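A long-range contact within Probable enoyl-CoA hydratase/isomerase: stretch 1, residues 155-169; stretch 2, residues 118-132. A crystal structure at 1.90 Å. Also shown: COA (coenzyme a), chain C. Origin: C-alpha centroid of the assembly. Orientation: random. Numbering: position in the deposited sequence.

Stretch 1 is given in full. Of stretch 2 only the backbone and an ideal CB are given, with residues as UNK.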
# COMPACT_ATOMS: atom_id res chain seq x y z
N GLU A 155 9.24 -13.82 -10.01
CA GLU A 155 9.04 -12.91 -11.13
C GLU A 155 8.72 -11.50 -10.65
O GLU A 155 9.29 -10.52 -11.16
CB GLU A 155 7.91 -13.44 -12.00
CG GLU A 155 7.80 -12.71 -13.30
CD GLU A 155 6.78 -13.32 -14.22
OE1 GLU A 155 6.04 -14.29 -13.86
OE2 GLU A 155 6.72 -12.80 -15.35
N LEU A 156 7.86 -11.35 -9.65
CA LEU A 156 7.56 -9.99 -9.20
C LEU A 156 8.66 -9.38 -8.31
O LEU A 156 8.97 -8.19 -8.44
CB LEU A 156 6.21 -9.96 -8.48
CG LEU A 156 5.01 -10.58 -9.20
CD1 LEU A 156 3.69 -10.39 -8.45
CD2 LEU A 156 4.95 -9.99 -10.66
N LEU A 157 9.31 -10.18 -7.45
CA LEU A 157 10.24 -9.60 -6.45
C LEU A 157 11.74 -9.72 -6.81
O LEU A 157 12.50 -8.78 -6.53
CB LEU A 157 10.01 -10.26 -5.11
CG LEU A 157 8.71 -9.95 -4.39
CD1 LEU A 157 8.68 -10.70 -3.06
CD2 LEU A 157 8.56 -8.48 -4.15
N MET A 158 12.18 -10.84 -7.40
CA MET A 158 13.56 -11.00 -7.84
C MET A 158 13.83 -10.35 -9.20
O MET A 158 14.95 -9.91 -9.45
CB MET A 158 13.90 -12.49 -7.88
CG MET A 158 14.14 -13.11 -6.49
SD MET A 158 14.29 -14.89 -6.67
CE MET A 158 15.80 -15.01 -7.61
N LEU A 159 12.82 -10.24 -10.07
CA LEU A 159 12.96 -9.50 -11.32
C LEU A 159 12.30 -8.13 -11.31
O LEU A 159 12.62 -7.31 -12.15
CB LEU A 159 12.37 -10.29 -12.50
CG LEU A 159 13.26 -11.21 -13.30
CD1 LEU A 159 12.49 -11.81 -14.44
CD2 LEU A 159 14.48 -10.45 -13.82
N GLY A 160 11.36 -7.86 -10.42
CA GLY A 160 10.71 -6.56 -10.47
C GLY A 160 9.79 -6.40 -11.67
O GLY A 160 9.52 -5.27 -12.09
N GLN A 161 9.24 -7.51 -12.17
CA GLN A 161 8.35 -7.48 -13.33
C GLN A 161 7.09 -6.69 -13.03
O GLN A 161 6.43 -6.91 -12.02
CB GLN A 161 8.00 -8.92 -13.73
CG GLN A 161 6.99 -9.07 -14.87
CD GLN A 161 7.51 -8.55 -16.18
OE1 GLN A 161 8.55 -8.98 -16.69
NE2 GLN A 161 6.79 -7.61 -16.73
N ASP A 162 6.74 -5.75 -13.90
CA ASP A 162 5.48 -5.07 -13.66
C ASP A 162 4.33 -5.85 -14.27
O ASP A 162 4.50 -6.82 -15.02
CB ASP A 162 5.46 -3.63 -14.19
CG ASP A 162 6.04 -3.49 -15.54
OD1 ASP A 162 5.61 -4.27 -16.40
OD2 ASP A 162 6.93 -2.60 -15.73
N PHE A 163 3.14 -5.47 -13.85
CA PHE A 163 1.95 -6.20 -14.21
C PHE A 163 0.78 -5.25 -14.22
O PHE A 163 0.83 -4.17 -13.63
CB PHE A 163 1.71 -7.39 -13.29
CG PHE A 163 1.64 -7.07 -11.83
CD1 PHE A 163 2.81 -6.93 -11.05
CD2 PHE A 163 0.42 -7.04 -11.17
CE1 PHE A 163 2.72 -6.73 -9.68
CE2 PHE A 163 0.36 -6.86 -9.78
CZ PHE A 163 1.50 -6.70 -9.05
N SER A 164 -0.23 -5.62 -14.99
CA SER A 164 -1.39 -4.77 -15.19
C SER A 164 -2.41 -5.03 -14.10
O SER A 164 -2.39 -6.08 -13.43
CB SER A 164 -2.07 -5.06 -16.53
OG SER A 164 -2.64 -6.40 -16.51
N GLY A 165 -3.34 -4.09 -13.95
CA GLY A 165 -4.46 -4.32 -13.05
C GLY A 165 -5.24 -5.58 -13.40
O GLY A 165 -5.73 -6.30 -12.52
N GLU A 166 -5.45 -5.81 -14.69
CA GLU A 166 -6.07 -7.05 -15.15
C GLU A 166 -5.34 -8.26 -14.54
O GLU A 166 -5.97 -9.17 -13.97
CB GLU A 166 -6.03 -7.09 -16.68
CG GLU A 166 -6.87 -8.22 -17.26
CD GLU A 166 -8.32 -7.76 -17.48
OE1 GLU A 166 -8.60 -7.12 -18.53
OE2 GLU A 166 -9.15 -8.02 -16.58
N GLN A 167 -4.01 -8.25 -14.60
CA GLN A 167 -3.24 -9.39 -14.12
C GLN A 167 -3.35 -9.50 -12.60
O GLN A 167 -3.45 -10.60 -12.08
CB GLN A 167 -1.76 -9.30 -14.56
CG GLN A 167 -1.54 -9.66 -16.06
CD GLN A 167 -0.07 -9.54 -16.50
OE1 GLN A 167 0.55 -8.50 -16.31
NE2 GLN A 167 0.45 -10.56 -17.16
N ALA A 168 -3.36 -8.36 -11.91
CA ALA A 168 -3.54 -8.31 -10.46
C ALA A 168 -4.84 -9.00 -10.03
O ALA A 168 -4.87 -9.76 -9.06
CB ALA A 168 -3.51 -6.84 -10.03
N ALA A 169 -5.92 -8.75 -10.76
CA ALA A 169 -7.19 -9.41 -10.46
C ALA A 169 -7.15 -10.91 -10.77
O ALA A 169 -7.67 -11.72 -9.99
CB ALA A 169 -8.31 -8.73 -11.23
N UNK A 118 -9.52 -2.67 -5.57
CA UNK A 118 -10.05 -2.45 -6.92
C UNK A 118 -9.06 -1.65 -7.75
O UNK A 118 -8.51 -0.66 -7.27
CB UNK A 118 -11.40 -1.73 -6.86
N UNK A 119 -8.88 -2.06 -9.00
CA UNK A 119 -7.86 -1.47 -9.85
C UNK A 119 -8.46 -1.23 -11.21
O UNK A 119 -9.29 -2.02 -11.68
CB UNK A 119 -6.62 -2.36 -9.95
N UNK A 120 -7.99 -0.17 -11.88
CA UNK A 120 -8.22 -0.08 -13.31
C UNK A 120 -7.52 -1.18 -14.06
O UNK A 120 -6.40 -1.59 -13.71
CB UNK A 120 -7.76 1.28 -13.84
N UNK A 121 -8.18 -1.65 -15.12
CA UNK A 121 -7.61 -2.74 -15.90
C UNK A 121 -6.17 -2.46 -16.32
O UNK A 121 -5.36 -3.39 -16.52
CB UNK A 121 -8.47 -3.00 -17.14
N UNK A 122 -5.93 -1.21 -16.69
CA UNK A 122 -4.63 -0.80 -17.22
C UNK A 122 -3.77 -0.12 -16.17
O UNK A 122 -2.80 0.56 -16.54
CB UNK A 122 -4.82 0.14 -18.41
N UNK A 123 -4.10 -0.24 -14.89
CA UNK A 123 -3.17 0.26 -13.90
C UNK A 123 -1.85 -0.47 -14.10
O UNK A 123 -1.80 -1.54 -14.70
CB UNK A 123 -3.71 0.07 -12.48
N UNK A 124 -0.76 0.13 -13.60
CA UNK A 124 0.60 -0.39 -13.78
C UNK A 124 1.22 -0.65 -12.41
O UNK A 124 1.66 0.28 -11.76
CB UNK A 124 1.46 0.58 -14.59
N UNK A 125 1.32 -1.91 -12.02
CA UNK A 125 1.80 -2.27 -10.70
C UNK A 125 3.21 -2.81 -10.81
O UNK A 125 3.48 -3.67 -11.66
CB UNK A 125 0.88 -3.29 -10.04
N UNK A 126 4.12 -2.35 -9.94
CA UNK A 126 5.36 -3.12 -9.82
C UNK A 126 6.08 -2.90 -8.50
O UNK A 126 5.85 -1.92 -7.79
CB UNK A 126 6.30 -2.77 -10.97
N UNK A 127 7.02 -3.81 -8.23
CA UNK A 127 7.83 -3.78 -7.00
C UNK A 127 9.27 -3.69 -7.46
O UNK A 127 9.93 -4.72 -7.72
CB UNK A 127 7.60 -5.00 -6.11
N UNK A 128 9.77 -2.48 -7.70
CA UNK A 128 11.04 -2.34 -8.41
C UNK A 128 12.24 -2.40 -7.45
O UNK A 128 13.31 -1.89 -7.78
CB UNK A 128 11.06 -1.02 -9.19
N UNK A 129 12.05 -3.03 -6.27
CA UNK A 129 13.04 -2.91 -5.20
C UNK A 129 14.40 -3.35 -5.69
O UNK A 129 15.38 -2.60 -5.62
CB UNK A 129 12.63 -3.73 -3.98
N UNK A 130 14.45 -4.55 -6.29
CA UNK A 130 15.68 -5.13 -6.81
C UNK A 130 16.30 -4.26 -7.90
O UNK A 130 17.53 -4.13 -7.99
CB UNK A 130 15.41 -6.53 -7.35
N UNK A 131 15.48 -3.66 -8.76
CA UNK A 131 16.02 -2.74 -9.75
C UNK A 131 16.77 -1.57 -9.11
O UNK A 131 17.61 -0.96 -9.78
CB UNK A 131 14.89 -2.21 -10.63
N UNK A 132 16.46 -1.24 -7.86
CA UNK A 132 17.03 -0.08 -7.18
C UNK A 132 18.05 -0.48 -6.13
O UNK A 132 18.35 0.31 -5.22
CB UNK A 132 15.92 0.75 -6.53
N1A COA C . 10.20 9.86 -5.95
C2A COA C . 10.58 11.14 -6.24
N3A COA C . 10.13 11.77 -7.36
C4A COA C . 9.30 11.08 -8.16
C5A COA C . 8.91 9.82 -7.89
C6A COA C . 9.38 9.19 -6.75
N6A COA C . 9.06 7.84 -6.29
N7A COA C . 8.07 9.38 -8.87
C8A COA C . 7.93 10.37 -9.78
N9A COA C . 8.69 11.36 -9.31
C1B COA C . 8.72 12.63 -10.06
C2B COA C . 9.76 12.66 -11.30
O2B COA C . 11.13 12.78 -10.74
C3B COA C . 9.31 13.71 -11.93
O3B COA C . 9.72 14.96 -11.24
P3B COA C . 9.79 16.39 -12.01
O7A COA C . 8.62 16.57 -12.96
O8A COA C . 11.10 16.42 -12.76
O9A COA C . 9.72 17.46 -10.96
C4B COA C . 7.76 13.68 -11.83
O4B COA C . 7.52 12.94 -10.50
C5B COA C . 7.11 13.00 -12.88
O5B COA C . 7.53 11.68 -12.78
P1A COA C . 7.92 10.86 -14.14
O1A COA C . 8.77 9.65 -13.85
O2A COA C . 8.63 11.71 -15.17
O3A COA C . 6.46 10.44 -14.78
P2A COA C . 6.39 9.05 -15.65
O4A COA C . 5.00 8.98 -16.28
O5A COA C . 7.53 9.14 -16.62
O6A COA C . 6.71 7.72 -14.70
CBP COA C . 6.44 6.19 -12.87
CCP COA C . 5.72 7.28 -13.75
CDP COA C . 5.63 5.97 -11.55
CEP COA C . 6.54 4.85 -13.65
CAP COA C . 7.86 6.79 -12.65
OAP COA C . 7.69 8.07 -12.11
C9P COA C . 8.71 5.99 -11.66
O9P COA C . 9.21 4.94 -11.94
N8P COA C . 8.88 6.61 -10.33
C7P COA C . 9.65 5.96 -9.26
C6P COA C . 9.03 4.58 -8.89
C5P COA C . 9.93 4.02 -7.74
O5P COA C . 11.01 3.58 -7.93
N4P COA C . 9.39 4.06 -6.39
C3P COA C . 10.19 3.60 -5.29
C2P COA C . 10.18 2.10 -5.21
S1P COA C . 11.21 1.75 -3.76

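Position 118 has nothing of stretch 1 near its CB, so no rule applies; it is Phe118. At 119 the CB points toward stretch 1, 4.3 Å from Gly165 CA, where the absent side chain of glycine leaves a shallow gap. A small or branched apolar residue suits it: Val119, whose CG2 packs 3.4 Å from Gly165 O.

Position 120 turns its CB away and opens a type I turn, so many residues would do. It is Gly120. Gly165 CA sits 3.4 Å from Gly120 O, and a CB at Gly165 would clash with that oxygen.

At 121 the backbone works first, Glu166 N donating to the carbonyl O of 121 at 3.0 Å. The CB, 4.4 Å from Glu166 OE1, looks sideways beside an acid, favouring a basic or polar chain. Arg121 brings its CD within 3.1 Å of Glu166 OE1, but its NE stays 4.5 Å from that oxygen, beyond a salt bridge.

Position 122 points away and tolerates much: Asn122. At 123 the carbonyl O accepts from Gly165 N at 3.1 Å; the CB of 123, sideways and 4.4 Å from Gly165 N, meets no close wall of stretch 1, so small or larger residues would serve. It is Ala123.

Positions 124 and 125 pair antiparallel with Ser164 and Phe163. The CB of 124 lies on the Ser164 side of the sheet with ample room, so a long polar chain is acceptable: Arg124. That of 125 lies 3.6 Å from Phe163 CZ, calling for an aliphatic residue. Leu125 sets its CB over the ring face, 3.6 Å from the ring centroid. Two backbone bonds lock this pair: Leu125 N to Phe163 O, 2.8 Å, and Phe163 N to Leu125 O, 2.9 Å.

At 126 the CB is tight against Asp162 CB (3.4 Å); an unbranched chain, polar or basic, seems sensible near that acid. Lys126 holds NZ 4.1 Å from Asp162 OD2, beyond a salt bridge.

At 127 the CB looks sideways, 4.1 Å from Leu157 CD2, with Leu156 and Phe163 within range of a long, flexible apolar chain. Met127 places SD 3.8 Å from Leu157 CD2 and CE 3.7 Å from Leu156 CB, with CE at the Phe163 ring edge.

Position 128 points away, so stretch 1 asks little, and its phi of -87° permits proline: Pro128. Position 129 is little constrained: Phe129. At 130 the CB faces the carbonyls of Leu157 and Met158, suiting a compact residue, apolar or hydroxylic; Val130 CG1 lies 3.5 Å from Met158 O. Position 131, sideways, is permissive: Asn131. Position 132 is out of reach: Leu132.

Stretch 2, residues 118-132: FVGRNARLKMPFVNL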
# COMPACT_ATOMS: atom_id res chain seq x y z
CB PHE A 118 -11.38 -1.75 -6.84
CG PHE A 118 -12.36 -2.51 -6.07
CD1 PHE A 118 -12.89 -3.69 -6.59
CD2 PHE A 118 -12.67 -2.14 -4.80
CE1 PHE A 118 -13.79 -4.44 -5.82
CE2 PHE A 118 -13.52 -2.87 -4.02
CZ PHE A 118 -14.12 -3.99 -4.53
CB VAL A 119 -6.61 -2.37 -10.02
CG1 VAL A 119 -5.98 -2.73 -8.71
CG2 VAL A 119 -6.96 -3.69 -10.76
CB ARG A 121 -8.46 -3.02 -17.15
CG ARG A 121 -9.41 -4.05 -16.98
CD ARG A 121 -10.12 -4.38 -18.38
NE ARG A 121 -11.01 -3.29 -18.77
CZ ARG A 121 -12.30 -3.20 -18.43
NH1 ARG A 121 -13.02 -2.18 -18.87
NH2 ARG A 121 -12.89 -4.14 -17.68
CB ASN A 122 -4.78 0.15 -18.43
CG ASN A 122 -5.42 -0.55 -19.66
OD1 ASN A 122 -4.76 -1.26 -20.41
ND2 ASN A 122 -6.71 -0.37 -19.81
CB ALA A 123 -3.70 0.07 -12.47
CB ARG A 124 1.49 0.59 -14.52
CG ARG A 124 1.20 0.74 -15.96
CD ARG A 124 1.42 2.19 -16.46
NE ARG A 124 1.12 2.24 -17.88
CZ ARG A 124 2.00 2.55 -18.84
NH1 ARG A 124 3.25 2.92 -18.54
NH2 ARG A 124 1.61 2.51 -20.11
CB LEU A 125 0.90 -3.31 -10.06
CG LEU A 125 -0.52 -2.90 -9.71
CD1 LEU A 125 -1.40 -3.08 -11.00
CD2 LEU A 125 -1.11 -3.64 -8.51
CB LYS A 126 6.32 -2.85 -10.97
CG LYS A 126 7.06 -1.59 -11.01
CD LYS A 126 8.12 -1.68 -12.12
CE LYS A 126 8.90 -0.40 -12.19
NZ LYS A 126 8.85 0.33 -13.51
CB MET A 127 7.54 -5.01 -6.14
CG MET A 127 6.18 -4.85 -5.48
SD MET A 127 5.45 -6.34 -4.78
CE MET A 127 5.07 -7.16 -6.35
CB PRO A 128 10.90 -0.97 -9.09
CG PRO A 128 10.11 -0.18 -8.16
CD PRO A 128 9.13 -1.18 -7.48
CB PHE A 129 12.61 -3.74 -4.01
CG PHE A 129 11.28 -3.34 -3.47
CD1 PHE A 129 11.00 -2.01 -3.14
CD2 PHE A 129 10.27 -4.30 -3.32
CE1 PHE A 129 9.75 -1.63 -2.66
CE2 PHE A 129 9.01 -3.92 -2.81
CZ PHE A 129 8.75 -2.57 -2.50
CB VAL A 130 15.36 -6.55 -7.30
CG1 VAL A 130 14.43 -6.50 -8.64
CG2 VAL A 130 16.59 -7.32 -7.50
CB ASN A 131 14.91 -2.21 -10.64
CG ASN A 131 13.96 -3.31 -11.09
OD1 ASN A 131 13.06 -3.77 -10.34
ND2 ASN A 131 14.20 -3.78 -12.29
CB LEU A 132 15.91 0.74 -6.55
CG LEU A 132 14.91 1.40 -7.49
CD1 LEU A 132 13.74 2.06 -6.75
CD2 LEU A 132 15.62 2.40 -8.42
O HOH W 1 7.01 -6.34 -9.59
O HOH W 2 11.93 -6.11 -6.30
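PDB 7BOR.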